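Local coordinates for protein 2,3-bisphosphoglycerate-independent phosphoglycerate mutase (Pyrococcus horikoshii, PDB 2ZKT) that probably interconverts 2-phosphoglycerate and 3-phosphoglycerate in glycolysis, as a metal-binding mutase that needs no 2,3-bisphosphoglycerate, at residues 15-20 against 26-31; 89-94 against 163-168; 265-270 against 292-297; 281-286 against 297-302; 348-351 against 356-359. One frame throughout, in Å; residues are numbered along the deposited sequence.

Contact 1 (15-20 against 26-31); sequences LGDRPI and LTPLEY
The side chain of D17 lies across the ring of P28 at about a right angle. D17 CB comes 3.6 Å from P28 CD. The carboxylate carbon is hardly farther from the same ring carbon. I20 meets P28 too, its CG1 3.9 Å from P28 CD. The two residues thus share one ring carbon. Farther along, L15 and L29 cross obliquely, with L15 CG 4.1 Å from L29 CD2. Helix 313-331 covers both leucines through I320.

One backbone bond closes the loop. I20 N donates to L26 O at 2.8 Å. T27 is the N-cap of helix 28-31 and forms a capping box with E30. Its first torsion (chi1 61°) sets OG1 to accept from E30 N at 3.2 Å. The same rotation turns CG2 towards the R18 carbonyl carbon, 3.8 Å away. In return, T27 N donates to E30 OE1 at 2.9 Å. T27 OG1 is also hydrogen-bonded to E380.

The D17 carboxylate is held from several sides. OD1 accepts R18 N through its anti lone pair, and also C351 N. OD2 makes a salt bridge to K316. The turn is therefore closed by apolar packing and one backbone bond, while the buried carboxylate is satisfied by backbone N-H groups and a lysine charge that would probably favour its ionised form.

Contact 2 (89-94 against 163-168); sequences LDLSKD and VGDNDP
L91 and D165 meet where the loop after helix 80-86 passes over a four-stranded antiparallel sheet. D165 sits on strand 161-166, which lies between strands 152-155 and 96-103. The loop 89-94 leads into strand 96-103, so the contact joins this linker to the neighbouring strand.

The packing is between a methyl group and a carboxylate. The two side chains come from opposite directions. L91 CD2 lies 3.2 Å from D165 OD1, and L91 CG is 3.8 Å from the same oxygen. CG of D165 stands anti to the backbone N (chi1 -178°), which carries the carboxylate up from the strand to the leucine. L91 also rests on F81 and A84 of helix 80-86, and D165 touches V153 and A97 on the two adjoining strands. An alanine in place of D165 would probably open a gap under the L91 methyl and let that side chain turn more freely.

The second kind of contact joins backbone and ring at the end of the strand. D94 and P168 lie side by side, pointing the same way. The carboxylate of D94 comes too near the proline ring for the model to be trusted there, so its detail is doubtful. Backbone hydrogen bonding between D94 and E170 also ties the loop to the chain just beyond. No hydrogen bond links the two segments themselves. As modelled, and with the same doubt, their backbones meet in a CA-H...O contact, with P168 CA 3.1 Å from D94 O.

Contact 3 (265-270 against 292-297); sequences DVYTPE and KDYDFV
Y294 OH is gripped by two groups. It donates to D265 OD2 at 2.8 Å and accepts from Y267 OH, also at 2.8 Å. The single hydroxyl thus links a carboxylate to a second phenol.

D265 OD2 is met on its anti side, with the hydroxyl 22° out of the carboxylate plane. The carboxylate and the Y294 ring are turned 75° apart. The oxygen lies at the edge of that ring, in its plane, and is 3.3 Å from CE1. On the other flank, Y267 and Y294 come from opposite directions. Y294 OH sits in the plane of the Y267 ring, at its edge. The rings themselves only brush, with Y267 CE1 4.2 Å from Y294 CE2.

The contact spans a beta-alpha-beta crossover. Strand 265-267 is an outermost strand of the mixed eight-stranded sheet, and helix 280-291 links it to strand 296-301. Strand 246-249 lies between these two parallel strands, and both tyrosines touch its A247. Y267 also leans on K286 and L290 of the crossover helix. D265 and Y267 are two apart on their strand, and each has CG anti to the carbonyl carbon, which brings both polar ends to the same hydroxyl.

Contact 4 (281-286 against 297-302); sequences MAKAKK and VFLHFK
K283 packs on L299 where a crossover helix covers the strand it leads into. This is the alpha-beta half of a beta-alpha-beta unit in the mixed sheet of an alkaline phosphatase superfamily fold. The axes of helix 281-286 and strand 297-301 run antiparallel, at 178°, and come within 9.5 Å.

K283 CB starts the contact, 3.6 Å from L299 CD1. CG stands anti to the carbonyl carbon (chi1 -78°), and the chain is extended from there on. It runs obliquely across the leucine towards the C-terminal end of the strand. CD is 4.2 Å from L299 CD1 and 3.7 Å from H300 O. CE stays equally near that carbonyl oxygen. NZ reaches H300 O at 3.4 Å, a weak hydrogen bond. The alkyl part of the lysine is thus buried against the sheet, with A272, T278 and V249 also touching the side chain.

L299 sits between this lysine, I330 of helix 313-331 and V249 of strand 246-249. H300 lends only its backbone to K283. Its CB points away from the helix, and its side chain lies about 5 Å from a bound zinc. H300 NE2 makes a weak hydrogen bond to D13, a ligand of zinc. So L299 packs under the helix, while H300, on the other side of the strand, reaches towards the metal centre. The ammonium ends beside F301, with NZ 4.1 Å from its CA and 4.3 Å from its CD1.

Contact 5 (348-351 against 356-359); sequences STPC and HSGD. With ZN (zinc ion), chain H.
S348 and S357 pack tightly, with S348 CB 3.0 Å from S357 OG. The same hydroxyl touches P350, 3.3 Å from its CD. S357 OG donates to D359 OD2 at 2.7 Å, on the anti side of the carboxylate. S357 N gives S348 O a nearly straight bond of 2.8 Å, and H356 CA adds a CA-H...O contact to that oxygen. S348 OG donates to D359 O at 2.8 Å, from above the carbonyl plane. An alanine in place of S348 would probably leave that carbonyl with one bond fewer and the turn less firmly closed.

The other flank is looser. There a water bridges the segments, accepting from S348 N and donating to S357 O and D359 O. At the far end, H356 is partly exposed. Its NE2 binds zinc at 2.3 Å, with D305 and H309 completing the protein ligands, while ND1 is hydrogen-bonded to A58 O. T349 OG1 is hydrogen-bonded to the ligand D305 and packs 3.5 Å from H356 CD2.

Both segments belong to the loop between strands 339-344 and 361-366, with C351 packed on helix 313-331 and the ligands D305 and H309 supplied by helix 303-309.

In the fold
From the N terminus, contact 1 closes the loop that leads from strand 6-12 into helix 28-31. Contact 2 comes next, across 68 residues, and lies in the part of the fold built on the antiparallel sheet. Its centre is 40 Å from that of contact 1. Contacts 3 and 4 cross along the chain and share V297. Together they bind strand 265-267, helix 280-291 and strand 296-301 of the mixed sheet. Contact 5 closes the loop between strands 339-344 and 361-366. It is in series with the others, yet it touches contact 1 through an R18-D359 salt bridge and a probable G16-T349 backbone hydrogen bond.

Contact 1 (15-20 against 26-31)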
# COMPACT_ATOMS: atom_id res chain seq x y z
N LEU B 15 -3.25 -1.51 -14.38
CA LEU B 15 -3.65 -1.28 -12.98
C LEU B 15 -4.71 -2.24 -12.43
O LEU B 15 -4.51 -2.88 -11.39
CB LEU B 15 -4.14 0.16 -12.82
CG LEU B 15 -4.45 0.61 -11.40
CD1 LEU B 15 -3.23 0.41 -10.50
CD2 LEU B 15 -4.87 2.08 -11.43
N GLY B 16 -5.84 -2.34 -13.12
CA GLY B 16 -6.92 -3.21 -12.66
C GLY B 16 -6.55 -4.66 -12.42
O GLY B 16 -5.72 -5.24 -13.14
N ASP B 17 -7.18 -5.28 -11.42
CA ASP B 17 -6.90 -6.67 -11.10
C ASP B 17 -8.14 -7.34 -10.50
O ASP B 17 -9.23 -6.76 -10.49
CB ASP B 17 -5.73 -6.73 -10.12
CG ASP B 17 -4.84 -7.95 -10.35
OD1 ASP B 17 -5.32 -9.10 -10.17
OD2 ASP B 17 -3.65 -7.76 -10.71
N ARG B 18 -7.97 -8.56 -10.01
CA ARG B 18 -9.07 -9.29 -9.38
C ARG B 18 -8.66 -9.62 -7.94
O ARG B 18 -7.47 -9.60 -7.61
CB ARG B 18 -9.38 -10.58 -10.17
CG ARG B 18 -9.91 -10.30 -11.57
CD ARG B 18 -10.07 -11.57 -12.40
NE ARG B 18 -10.59 -11.25 -13.73
CZ ARG B 18 -10.78 -12.12 -14.72
NH1 ARG B 18 -10.47 -13.41 -14.55
NH2 ARG B 18 -11.29 -11.71 -15.88
N PRO B 19 -9.63 -9.90 -7.06
CA PRO B 19 -9.31 -10.22 -5.66
C PRO B 19 -8.20 -11.28 -5.59
O PRO B 19 -8.26 -12.29 -6.31
CB PRO B 19 -10.64 -10.74 -5.11
CG PRO B 19 -11.66 -9.97 -5.91
CD PRO B 19 -11.08 -10.03 -7.32
N ILE B 20 -7.18 -11.04 -4.76
CA ILE B 20 -6.08 -12.00 -4.60
C ILE B 20 -6.16 -12.60 -3.19
O ILE B 20 -6.17 -11.87 -2.20
CB ILE B 20 -4.68 -11.32 -4.74
CG1 ILE B 20 -4.59 -10.54 -6.05
CG2 ILE B 20 -3.58 -12.40 -4.66
CD1 ILE B 20 -4.47 -11.40 -7.28
N LEU B 26 -7.98 -8.81 -1.38
CA LEU B 26 -7.86 -7.48 -1.95
C LEU B 26 -7.11 -7.56 -3.26
O LEU B 26 -6.48 -8.59 -3.58
CB LEU B 26 -7.10 -6.54 -1.00
CG LEU B 26 -7.57 -6.42 0.46
CD1 LEU B 26 -6.77 -5.32 1.15
CD2 LEU B 26 -9.07 -6.10 0.53
N THR B 27 -7.20 -6.49 -4.04
CA THR B 27 -6.47 -6.42 -5.29
C THR B 27 -5.16 -5.74 -4.93
O THR B 27 -5.06 -5.10 -3.87
CB THR B 27 -7.19 -5.55 -6.31
OG1 THR B 27 -7.29 -4.21 -5.79
CG2 THR B 27 -8.59 -6.10 -6.62
N PRO B 28 -4.13 -5.88 -5.78
CA PRO B 28 -2.82 -5.25 -5.52
C PRO B 28 -2.97 -3.75 -5.21
O PRO B 28 -2.29 -3.22 -4.33
CB PRO B 28 -2.06 -5.50 -6.82
CG PRO B 28 -2.56 -6.87 -7.21
CD PRO B 28 -4.06 -6.75 -6.97
N LEU B 29 -3.86 -3.08 -5.93
CA LEU B 29 -4.08 -1.65 -5.73
C LEU B 29 -4.67 -1.35 -4.37
O LEU B 29 -4.30 -0.36 -3.74
CB LEU B 29 -5.03 -1.08 -6.81
CG LEU B 29 -5.53 0.36 -6.54
CD1 LEU B 29 -4.36 1.30 -6.26
CD2 LEU B 29 -6.34 0.85 -7.74
N GLU B 30 -5.58 -2.20 -3.90
CA GLU B 30 -6.21 -1.98 -2.60
C GLU B 30 -5.21 -2.28 -1.48
O GLU B 30 -5.02 -1.47 -0.56
CB GLU B 30 -7.47 -2.85 -2.46
CG GLU B 30 -8.58 -2.45 -3.44
CD GLU B 30 -9.68 -3.51 -3.58
OE1 GLU B 30 -9.36 -4.72 -3.42
OE2 GLU B 30 -10.85 -3.13 -3.86
N TYR B 31 -4.55 -3.44 -1.61
CA TYR B 31 -3.54 -3.93 -0.65
C TYR B 31 -2.35 -2.97 -0.53
O TYR B 31 -1.92 -2.65 0.57
CB TYR B 31 -3.05 -5.31 -1.12
CG TYR B 31 -2.00 -5.96 -0.24
CD1 TYR B 31 -2.36 -6.63 0.93
CD2 TYR B 31 -0.64 -5.92 -0.58
CE1 TYR B 31 -1.40 -7.25 1.74
CE2 TYR B 31 0.33 -6.54 0.22
CZ TYR B 31 -0.06 -7.20 1.38
OH TYR B 31 0.89 -7.81 2.18

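Contact 2 (89-94 against 163-168)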
# COMPACT_ATOMS: atom_id res chain seq x y z
N LEU B 89 10.86 6.72 -35.91
CA LEU B 89 10.88 6.92 -37.37
C LEU B 89 9.84 7.97 -37.78
O LEU B 89 8.87 8.23 -37.05
CB LEU B 89 10.57 5.61 -38.10
CG LEU B 89 11.43 4.38 -37.79
CD1 LEU B 89 10.89 3.17 -38.58
CD2 LEU B 89 12.89 4.65 -38.15
N ASP B 90 10.04 8.57 -38.96
CA ASP B 90 9.11 9.57 -39.48
C ASP B 90 8.46 8.97 -40.74
O ASP B 90 9.07 8.94 -41.82
CB ASP B 90 9.85 10.87 -39.83
CG ASP B 90 10.49 11.52 -38.60
OD1 ASP B 90 9.76 11.78 -37.61
OD2 ASP B 90 11.71 11.79 -38.63
N LEU B 91 7.23 8.49 -40.58
CA LEU B 91 6.49 7.86 -41.68
C LEU B 91 5.41 8.73 -42.31
O LEU B 91 4.97 9.74 -41.74
CB LEU B 91 5.85 6.55 -41.18
CG LEU B 91 6.74 5.34 -40.89
CD1 LEU B 91 7.80 5.68 -39.85
CD2 LEU B 91 5.87 4.18 -40.40
N SER B 92 4.98 8.31 -43.50
CA SER B 92 3.93 9.00 -44.26
C SER B 92 2.63 8.21 -44.07
O SER B 92 2.67 6.97 -43.97
CB SER B 92 4.28 9.04 -45.75
OG SER B 92 5.55 9.65 -45.97
N LYS B 93 1.50 8.90 -44.03
CA LYS B 93 0.20 8.25 -43.83
C LYS B 93 -0.13 7.16 -44.85
O LYS B 93 -1.18 6.52 -44.77
CB LYS B 93 -0.93 9.30 -43.81
CG LYS B 93 -0.91 10.20 -42.58
CD LYS B 93 -2.10 11.15 -42.56
CE LYS B 93 -2.11 11.98 -41.28
NZ LYS B 93 -0.85 12.75 -41.12
N ASP B 94 0.76 6.94 -45.82
CA ASP B 94 0.51 5.90 -46.81
C ASP B 94 1.40 4.67 -46.58
O ASP B 94 1.33 3.70 -47.35
CB ASP B 94 0.72 6.45 -48.22
CG ASP B 94 2.14 6.93 -48.45
OD1 ASP B 94 2.83 7.26 -47.46
OD2 ASP B 94 2.56 6.98 -49.63
N VAL B 163 11.15 -3.74 -36.09
CA VAL B 163 10.07 -3.08 -36.83
C VAL B 163 10.31 -3.04 -38.36
O VAL B 163 11.38 -2.62 -38.82
CB VAL B 163 9.86 -1.62 -36.36
CG1 VAL B 163 8.73 -0.98 -37.16
CG2 VAL B 163 9.53 -1.60 -34.87
N GLY B 164 9.30 -3.47 -39.13
CA GLY B 164 9.38 -3.49 -40.59
C GLY B 164 8.41 -2.48 -41.20
O GLY B 164 7.21 -2.49 -40.91
N ASP B 165 8.92 -1.60 -42.06
CA ASP B 165 8.07 -0.60 -42.70
C ASP B 165 8.12 -0.66 -44.24
O ASP B 165 9.16 -0.39 -44.85
CB ASP B 165 8.48 0.80 -42.24
CG ASP B 165 7.59 1.88 -42.83
OD1 ASP B 165 6.38 1.88 -42.51
OD2 ASP B 165 8.10 2.71 -43.61
N ASN B 166 6.99 -1.03 -44.85
CA ASN B 166 6.77 -1.07 -46.30
C ASN B 166 6.19 0.26 -46.82
O ASN B 166 5.16 0.74 -46.39
CB ASN B 166 5.80 -2.21 -46.61
CG ASN B 166 6.54 -3.52 -46.55
OD1 ASN B 166 7.77 -3.57 -46.42
ND2 ASN B 166 5.77 -4.62 -46.63
N ASP B 167 6.93 0.88 -47.78
CA ASP B 167 6.56 2.22 -48.24
C ASP B 167 5.35 2.24 -49.19
O ASP B 167 4.98 1.27 -49.82
CB ASP B 167 7.79 2.85 -48.91
CG ASP B 167 8.70 3.44 -47.84
OD1 ASP B 167 9.55 2.70 -47.34
OD2 ASP B 167 8.56 4.62 -47.52
N PRO B 168 4.77 3.44 -49.34
CA PRO B 168 3.38 3.68 -49.72
C PRO B 168 2.51 2.42 -49.98
O PRO B 168 1.93 2.24 -51.05
CB PRO B 168 3.47 4.59 -50.94
CG PRO B 168 4.75 5.44 -50.73
CD PRO B 168 5.42 4.73 -49.45

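Contact 3 (265-270 against 292-297)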
# COMPACT_ATOMS: atom_id res chain seq x y z
N ASP B 265 3.79 15.70 -27.96
CA ASP B 265 5.24 15.90 -28.05
C ASP B 265 5.79 14.94 -26.99
O ASP B 265 5.83 15.27 -25.80
CB ASP B 265 5.64 17.35 -27.70
CG ASP B 265 5.28 18.34 -28.79
OD1 ASP B 265 5.17 17.93 -29.97
OD2 ASP B 265 5.12 19.55 -28.48
N VAL B 266 6.21 13.75 -27.41
CA VAL B 266 6.69 12.76 -26.45
C VAL B 266 8.10 12.97 -25.91
O VAL B 266 9.04 13.30 -26.64
CB VAL B 266 6.56 11.33 -27.05
CG1 VAL B 266 7.11 10.29 -26.08
CG2 VAL B 266 5.09 11.04 -27.35
N TYR B 267 8.24 12.77 -24.60
CA TYR B 267 9.51 12.91 -23.89
C TYR B 267 9.80 11.63 -23.12
O TYR B 267 8.89 10.98 -22.60
CB TYR B 267 9.44 14.07 -22.88
CG TYR B 267 9.28 15.43 -23.52
CD1 TYR B 267 8.02 15.93 -23.83
CD2 TYR B 267 10.40 16.23 -23.80
CE1 TYR B 267 7.86 17.18 -24.41
CE2 TYR B 267 10.25 17.49 -24.38
CZ TYR B 267 8.98 17.97 -24.68
OH TYR B 267 8.82 19.22 -25.26
N THR B 268 11.08 11.28 -23.05
CA THR B 268 11.54 10.10 -22.32
C THR B 268 12.74 10.60 -21.51
O THR B 268 13.87 10.60 -22.00
CB THR B 268 11.99 8.99 -23.27
OG1 THR B 268 10.99 8.77 -24.28
CG2 THR B 268 12.22 7.69 -22.49
N PRO B 269 12.50 11.03 -20.26
CA PRO B 269 13.59 11.53 -19.42
C PRO B 269 14.65 10.46 -19.11
O PRO B 269 14.41 9.26 -19.27
CB PRO B 269 12.86 12.01 -18.17
CG PRO B 269 11.74 11.02 -18.06
CD PRO B 269 11.24 10.94 -19.49
N GLU B 270 15.82 10.92 -18.66
CA GLU B 270 16.93 10.04 -18.32
C GLU B 270 16.51 9.06 -17.22
O GLU B 270 16.08 9.48 -16.14
CB GLU B 270 18.13 10.87 -17.83
CG GLU B 270 18.72 11.81 -18.88
CD GLU B 270 19.42 11.06 -20.01
OE1 GLU B 270 20.34 10.26 -19.73
OE2 GLU B 270 19.04 11.28 -21.19
N LYS B 292 4.56 23.45 -17.08
CA LYS B 292 4.87 24.88 -17.21
C LYS B 292 4.79 25.42 -18.64
O LYS B 292 4.66 26.62 -18.83
CB LYS B 292 6.27 25.18 -16.64
CG LYS B 292 6.37 25.03 -15.12
CD LYS B 292 7.81 25.19 -14.64
CE LYS B 292 7.92 24.95 -13.14
NZ LYS B 292 9.34 24.95 -12.67
N ASP B 293 4.86 24.54 -19.65
CA ASP B 293 4.79 25.00 -21.04
C ASP B 293 3.73 24.32 -21.90
O ASP B 293 3.59 24.61 -23.09
CB ASP B 293 6.16 24.83 -21.72
CG ASP B 293 7.24 25.70 -21.09
OD1 ASP B 293 7.06 26.95 -21.05
OD2 ASP B 293 8.27 25.14 -20.63
N TYR B 294 2.98 23.40 -21.30
CA TYR B 294 1.94 22.69 -22.03
C TYR B 294 0.62 22.78 -21.26
O TYR B 294 0.62 23.00 -20.05
CB TYR B 294 2.35 21.22 -22.20
CG TYR B 294 3.44 21.00 -23.24
CD1 TYR B 294 3.12 20.82 -24.59
CD2 TYR B 294 4.79 20.97 -22.87
CE1 TYR B 294 4.11 20.60 -25.55
CE2 TYR B 294 5.80 20.75 -23.83
CZ TYR B 294 5.44 20.57 -25.17
OH TYR B 294 6.41 20.36 -26.13
N ASP B 295 -0.50 22.62 -21.97
CA ASP B 295 -1.81 22.70 -21.31
C ASP B 295 -2.24 21.33 -20.79
O ASP B 295 -2.87 21.22 -19.75
CB ASP B 295 -2.87 23.22 -22.27
CG ASP B 295 -2.44 24.48 -22.98
OD1 ASP B 295 -2.23 25.51 -22.29
OD2 ASP B 295 -2.32 24.44 -24.23
N PHE B 296 -1.88 20.28 -21.54
CA PHE B 296 -2.25 18.91 -21.19
C PHE B 296 -1.00 18.03 -21.17
O PHE B 296 -0.25 17.99 -22.15
CB PHE B 296 -3.24 18.37 -22.23
CG PHE B 296 -3.97 17.13 -21.78
CD1 PHE B 296 -5.11 17.23 -20.98
CD2 PHE B 296 -3.50 15.86 -22.13
CE1 PHE B 296 -5.78 16.09 -20.53
CE2 PHE B 296 -4.16 14.71 -21.69
CZ PHE B 296 -5.30 14.82 -20.89
N VAL B 297 -0.79 17.33 -20.05
CA VAL B 297 0.36 16.44 -19.92
C VAL B 297 -0.09 15.02 -19.60
O VAL B 297 -0.96 14.79 -18.74
CB VAL B 297 1.34 16.94 -18.79
CG1 VAL B 297 2.40 15.88 -18.49
CG2 VAL B 297 2.03 18.24 -19.24

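Contact 4 (281-286 against 297-302)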
# COMPACT_ATOMS: atom_id res chain seq x y z
N MET B 281 10.62 8.72 -10.31
CA MET B 281 10.76 10.08 -9.80
C MET B 281 11.27 11.03 -10.89
O MET B 281 11.10 12.24 -10.83
CB MET B 281 11.72 10.06 -8.60
CG MET B 281 11.22 9.22 -7.41
SD MET B 281 9.55 9.65 -6.89
CE MET B 281 9.95 10.65 -5.44
N ALA B 282 11.96 10.42 -11.88
CA ALA B 282 12.44 11.19 -13.01
C ALA B 282 11.29 11.58 -13.94
O ALA B 282 11.27 12.64 -14.54
CB ALA B 282 13.47 10.36 -13.77
N LYS B 283 10.32 10.67 -14.04
CA LYS B 283 9.14 10.92 -14.87
C LYS B 283 8.30 12.03 -14.25
O LYS B 283 7.78 12.91 -14.95
CB LYS B 283 8.31 9.63 -15.00
CG LYS B 283 8.89 8.64 -16.00
CD LYS B 283 8.09 7.34 -16.01
CE LYS B 283 8.64 6.41 -17.06
NZ LYS B 283 8.05 5.04 -16.94
N ALA B 284 8.18 11.98 -12.92
CA ALA B 284 7.41 12.98 -12.18
C ALA B 284 8.09 14.33 -12.31
O ALA B 284 7.44 15.35 -12.58
CB ALA B 284 7.30 12.58 -10.71
N LYS B 285 9.41 14.34 -12.12
CA LYS B 285 10.20 15.56 -12.21
C LYS B 285 9.91 16.22 -13.56
O LYS B 285 9.59 17.42 -13.63
CB LYS B 285 11.69 15.22 -12.06
CG LYS B 285 12.63 16.41 -11.86
CD LYS B 285 12.96 17.11 -13.18
CE LYS B 285 14.05 18.17 -12.99
NZ LYS B 285 13.62 19.28 -12.09
N LYS B 286 9.99 15.42 -14.63
CA LYS B 286 9.74 15.92 -15.98
C LYS B 286 8.28 16.39 -16.21
O LYS B 286 8.05 17.43 -16.83
CB LYS B 286 10.11 14.85 -17.03
CG LYS B 286 10.02 15.34 -18.47
CD LYS B 286 10.93 16.54 -18.70
CE LYS B 286 10.72 17.16 -20.08
NZ LYS B 286 11.53 18.41 -20.25
N VAL B 297 -0.79 17.33 -20.05
CA VAL B 297 0.36 16.44 -19.92
C VAL B 297 -0.09 15.02 -19.60
O VAL B 297 -0.96 14.79 -18.74
CB VAL B 297 1.34 16.94 -18.79
CG1 VAL B 297 2.40 15.88 -18.49
CG2 VAL B 297 2.03 18.24 -19.24
N PHE B 298 0.50 14.06 -20.31
CA PHE B 298 0.19 12.64 -20.15
C PHE B 298 1.44 11.92 -19.59
O PHE B 298 2.54 12.07 -20.12
CB PHE B 298 -0.20 12.05 -21.51
CG PHE B 298 -0.32 10.55 -21.52
CD1 PHE B 298 -1.34 9.91 -20.80
CD2 PHE B 298 0.59 9.77 -22.23
CE1 PHE B 298 -1.44 8.50 -20.80
CE2 PHE B 298 0.50 8.36 -22.23
CZ PHE B 298 -0.51 7.73 -21.51
N LEU B 299 1.26 11.15 -18.52
CA LEU B 299 2.36 10.42 -17.90
C LEU B 299 2.03 8.92 -17.88
O LEU B 299 0.96 8.51 -17.41
CB LEU B 299 2.59 10.92 -16.46
CG LEU B 299 3.57 10.15 -15.57
CD1 LEU B 299 4.93 10.03 -16.24
CD2 LEU B 299 3.71 10.87 -14.24
N HIS B 300 2.95 8.11 -18.40
CA HIS B 300 2.75 6.67 -18.47
C HIS B 300 3.77 5.91 -17.60
O HIS B 300 4.95 6.27 -17.56
CB HIS B 300 2.84 6.23 -19.93
CG HIS B 300 2.41 4.81 -20.18
ND1 HIS B 300 3.25 3.73 -19.99
CD2 HIS B 300 1.22 4.30 -20.60
CE1 HIS B 300 2.60 2.61 -20.29
NE2 HIS B 300 1.37 2.93 -20.67
N PHE B 301 3.30 4.88 -16.89
CA PHE B 301 4.14 4.04 -16.02
C PHE B 301 3.81 2.60 -16.40
O PHE B 301 2.72 2.12 -16.10
CB PHE B 301 3.78 4.29 -14.55
CG PHE B 301 4.64 3.53 -13.57
CD1 PHE B 301 5.99 3.86 -13.40
CD2 PHE B 301 4.10 2.49 -12.80
CE1 PHE B 301 6.79 3.16 -12.49
CE2 PHE B 301 4.88 1.79 -11.88
CZ PHE B 301 6.24 2.13 -11.72
N LYS B 302 4.75 1.91 -17.04
CA LYS B 302 4.52 0.54 -17.53
C LYS B 302 4.71 -0.70 -16.62
O LYS B 302 3.89 -1.63 -16.64
CB LYS B 302 5.35 0.33 -18.81
CG LYS B 302 5.14 -1.00 -19.52
CD LYS B 302 3.70 -1.15 -20.03
CE LYS B 302 3.60 -2.22 -21.11
NZ LYS B 302 4.23 -3.51 -20.70

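Contact 5 (348-351 against 356-359)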
# COMPACT_ATOMS: atom_id res chain seq x y z
N SER B 348 -7.21 -3.58 -17.48
CA SER B 348 -6.93 -4.51 -16.38
C SER B 348 -5.99 -5.63 -16.83
O SER B 348 -6.05 -6.13 -17.95
CB SER B 348 -8.25 -5.11 -15.91
OG SER B 348 -8.94 -4.14 -15.12
N THR B 349 -5.09 -6.04 -15.93
CA THR B 349 -4.19 -7.16 -16.19
C THR B 349 -4.10 -7.95 -14.91
O THR B 349 -3.13 -7.84 -14.17
CB THR B 349 -2.78 -6.70 -16.60
OG1 THR B 349 -2.86 -5.91 -17.80
CG2 THR B 349 -1.88 -7.92 -16.87
N PRO B 350 -5.13 -8.75 -14.62
CA PRO B 350 -5.20 -9.59 -13.41
C PRO B 350 -4.03 -10.57 -13.34
O PRO B 350 -3.65 -11.16 -14.35
CB PRO B 350 -6.55 -10.32 -13.56
CG PRO B 350 -7.34 -9.47 -14.52
CD PRO B 350 -6.29 -9.00 -15.50
N CYS B 351 -3.47 -10.74 -12.14
CA CYS B 351 -2.36 -11.67 -11.97
C CYS B 351 -2.85 -13.11 -12.26
O CYS B 351 -2.13 -13.90 -12.87
CB CYS B 351 -1.81 -11.57 -10.54
SG CYS B 351 -0.91 -10.01 -10.21
N HIS B 356 -4.14 -9.21 -20.36
CA HIS B 356 -5.20 -8.20 -20.27
C HIS B 356 -6.57 -8.85 -20.12
O HIS B 356 -6.88 -9.85 -20.78
CB HIS B 356 -5.21 -7.33 -21.54
CG HIS B 356 -3.92 -6.62 -21.80
ND1 HIS B 356 -3.79 -5.66 -22.79
CD2 HIS B 356 -2.69 -6.74 -21.22
CE1 HIS B 356 -2.54 -5.22 -22.81
NE2 HIS B 356 -1.85 -5.85 -21.87
N SER B 357 -7.40 -8.27 -19.25
CA SER B 357 -8.76 -8.77 -19.03
C SER B 357 -9.72 -7.66 -19.46
O SER B 357 -9.29 -6.55 -19.80
CB SER B 357 -9.01 -9.07 -17.55
OG SER B 357 -9.12 -7.85 -16.81
N GLY B 358 -11.01 -7.97 -19.43
CA GLY B 358 -12.02 -7.00 -19.80
C GLY B 358 -12.57 -6.26 -18.58
O GLY B 358 -13.43 -5.38 -18.72
N ASP B 359 -12.10 -6.63 -17.39
CA ASP B 359 -12.54 -5.98 -16.15
C ASP B 359 -12.34 -4.46 -16.26
O ASP B 359 -11.28 -4.00 -16.68
CB ASP B 359 -11.74 -6.51 -14.95
CG ASP B 359 -11.88 -8.01 -14.77
OD1 ASP B 359 -12.99 -8.47 -14.40
OD2 ASP B 359 -10.88 -8.73 -14.99
ZN ZN H . 0.26 -5.84 -21.03
O HOH W 1 -9.50 -4.01 -19.05